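PDB 4ES8: Epf from Streptococcus pyogenes, which acts as a cell-surface adhesin that binds to cells through an N-terminal domain containing a carbohydrate-binding module. Local coordinates for residues Ile295-Lys298 with Gln299-Lys302. Sequence-based numbering, arbitrary orientation.
Sequences IKQK and QSKK
Gln297 and Lys302 meet through their backbones where strand 290-297 ends and the chain turns back, the directions of 295-298 and 299-302 lying 141° apart. Gln297 N donates to Lys302 O (2.8 Å, nearly linear at 169°), and Gln297 O accepts the more bent bond from Lys301 N at 2.8 Å. Lys301, in a left-handed backbone conformation (phi 74°), brings the chain round so that Lys302 O faces Gln297 N.

The side chain of Gln297 bends at chi2 and carries its amide to the backbone N-H groups of Gln299 and Ser300. Its OE1 accepts from both: Ser300 N, 2.9 Å away, lies in the carbonyl plane, whereas Gln299 N, 2.9 Å from OE1, approaches from above that plane. At the other branch, Gln297 NE2 donates to Gln299 OE1 (3.0 Å), which lies in the donor's amide plane although the two side-chain amides are inclined to each other. Asp248 takes a second bond from NE2, so both polar ends of the Gln297 amide are engaged and its rotation is fixed. Ser300 OG sits 3.2 Å from Gln297 CB and accepts from Lys302 N in an ST turn, while also bonding to Thr215 O. Lys301, bent at chi2, curls back to place NZ 2.8 Å from Lys298 O, in the plane of that carbonyl. A water accepts from Lys296 NZ and, weakly, from Lys301 NZ; Glu20, salt-bridged to Lys296, probably offsets the like charges of the two ammonium groups.

The turn lies on the side of the C-terminal β-domain that faces the preceding domain, and Gln299 and Ser300 touch Asp213 of strand 202-213. Side-chain groups thus supply acceptors for the amides of Gln299, Ser300 and Lys302, giving this interdomain-facing loop a defined shape.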
ATOM      1  N   ILE A 295     -18.428  -9.311  -8.157  1.00  8.38           N
ATOM      2  CA  ILE A 295     -17.407  -8.267  -8.241  1.00  8.69           C
ATOM      3  C   ILE A 295     -16.073  -8.837  -7.777  1.00 11.37           C
ATOM      4  O   ILE A 295     -15.965  -9.341  -6.651  1.00 12.44           O
ATOM      5  CB  ILE A 295     -17.827  -7.023  -7.422  1.00 11.21           C
ATOM      6  CG1 ILE A 295     -19.214  -6.474  -7.907  1.00 10.78           C
ATOM      7  CG2 ILE A 295     -16.764  -5.912  -7.500  1.00 12.45           C
ATOM      8  CD1 ILE A 295     -19.821  -5.338  -7.092  1.00 13.22           C
ATOM      9  N   LYS A 296     -15.051  -8.724  -8.635  1.00  9.51           N
ATOM     10  CA  LYS A 296     -13.717  -9.213  -8.298  1.00  8.98           C
ATOM     11  C   LYS A 296     -12.799  -8.030  -8.148  1.00 10.79           C
ATOM     12  O   LYS A 296     -12.742  -7.205  -9.052  1.00 10.51           O
ATOM     13  CB  LYS A 296     -13.196 -10.143  -9.405  1.00 12.23           C
ATOM     14  CG  LYS A 296     -11.769 -10.672  -9.134  1.00 21.89           C
ATOM     15  CD  LYS A 296     -11.269 -11.478 -10.336  1.00 28.81           C
ATOM     16  CE  LYS A 296      -9.878 -12.018 -10.145  1.00 35.19           C
ATOM     17  NZ  LYS A 296      -9.243 -12.331 -11.456  1.00 43.77           N
ATOM     18  N   GLN A 297     -12.111  -7.908  -6.994  1.00  9.15           N
ATOM     19  CA  GLN A 297     -11.138  -6.828  -6.836  1.00  8.63           C
ATOM     20  C   GLN A 297      -9.887  -7.279  -7.607  1.00  9.81           C
ATOM     21  O   GLN A 297      -9.243  -8.236  -7.179  1.00 10.32           O
ATOM     22  CB  GLN A 297     -10.872  -6.570  -5.348  1.00  9.90           C
ATOM     23  CG  GLN A 297     -10.631  -5.089  -5.038  1.00 10.31           C
ATOM     24  CD  GLN A 297      -9.527  -4.521  -5.893  1.00  9.90           C
ATOM     25  OE1 GLN A 297      -8.396  -5.023  -5.842  1.00  8.57           O
ATOM     26  NE2 GLN A 297      -9.853  -3.576  -6.789  1.00  8.34           N
ATOM     27  N   LYS A 298      -9.568  -6.641  -8.747  1.00  8.06           N
ATOM     28  CA  LYS A 298      -8.484  -7.171  -9.595  1.00  9.51           C
ATOM     29  C   LYS A 298      -7.120  -7.150  -8.950  1.00 11.16           C
ATOM     30  O   LYS A 298      -6.289  -7.993  -9.289  1.00 13.80           O
ATOM     31  CB  LYS A 298      -8.398  -6.434 -10.920  1.00 12.76           C
ATOM     32  CG  LYS A 298      -9.527  -6.730 -11.880  1.00 21.82           C
ATOM     33  CD  LYS A 298      -9.321  -5.828 -13.063  1.00 26.65           C
ATOM     34  CE  LYS A 298      -9.768  -6.457 -14.332  1.00 29.86           C
ATOM     35  NZ  LYS A 298      -9.416  -5.577 -15.476  1.00 21.53           N
ATOM     36  N   GLN A 299      -6.864  -6.203  -8.037  1.00  8.01           N
ATOM     37  CA  GLN A 299      -5.535  -6.137  -7.437  1.00  6.74           C
ATOM     38  C   GLN A 299      -5.405  -7.095  -6.253  1.00 10.14           C
ATOM     39  O   GLN A 299      -4.383  -7.772  -6.140  1.00 11.08           O
ATOM     40  CB  GLN A 299      -5.182  -4.706  -7.004  1.00  7.43           C
ATOM     41  CG  GLN A 299      -4.996  -3.761  -8.194  1.00 10.03           C
ATOM     42  CD  GLN A 299      -6.278  -3.337  -8.863  1.00 11.62           C
ATOM     43  OE1 GLN A 299      -7.287  -3.045  -8.221  1.00  9.21           O
ATOM     44  NE2 GLN A 299      -6.239  -3.251 -10.182  1.00 13.93           N
ATOM     45  N   SER A 300      -6.400  -7.124  -5.339  1.00  8.16           N
ATOM     46  CA  SER A 300      -6.290  -7.988  -4.165  1.00  7.57           C
ATOM     47  C   SER A 300      -6.672  -9.441  -4.477  1.00  9.56           C
ATOM     48  O   SER A 300      -6.376 -10.336  -3.683  1.00 10.54           O
ATOM     49  CB  SER A 300      -7.191  -7.464  -3.058  1.00  8.53           C
ATOM     50  OG  SER A 300      -8.546  -7.688  -3.425  1.00  8.70           O
ATOM     51  N   LYS A 301      -7.410  -9.635  -5.594  1.00  8.79           N
ATOM     52  CA  LYS A 301      -7.935 -10.914  -6.089  1.00  9.45           C
ATOM     53  C   LYS A 301      -9.113 -11.427  -5.259  1.00 13.46           C
ATOM     54  O   LYS A 301      -9.551 -12.566  -5.454  1.00 14.69           O
ATOM     55  CB  LYS A 301      -6.842 -12.014  -6.187  1.00 10.72           C
ATOM     56  CG  LYS A 301      -5.581 -11.596  -6.946  1.00 15.07           C
ATOM     57  CD  LYS A 301      -5.914 -11.228  -8.380  1.00 15.62           C
ATOM     58  CE  LYS A 301      -4.727 -10.786  -9.192  1.00 30.69           C
ATOM     59  NZ  LYS A 301      -5.197 -10.287 -10.515  1.00 41.32           N
ATOM     60  N   LYS A 302      -9.632 -10.597  -4.336  1.00 10.17           N
ATOM     61  CA  LYS A 302     -10.785 -10.965  -3.519  1.00  9.52           C
ATOM     62  C   LYS A 302     -12.071 -10.832  -4.323  1.00 12.70           C
ATOM     63  O   LYS A 302     -12.251  -9.840  -5.023  1.00 10.96           O
ATOM     64  CB  LYS A 302     -10.837 -10.096  -2.253  1.00 10.71           C
ATOM     65  CG  LYS A 302      -9.691 -10.370  -1.293  1.00 11.61           C
ATOM     66  CD  LYS A 302      -9.763  -9.376  -0.139  1.00 15.33           C
ATOM     67  CE  LYS A 302      -8.722  -9.659   0.906  1.00 18.70           C
ATOM     68  NZ  LYS A 302      -8.947  -8.805   2.096  1.00 22.51           N
TER
HETATM   69  O   HOH W   1      -7.448 -10.287 -12.592  1.00 35.01           O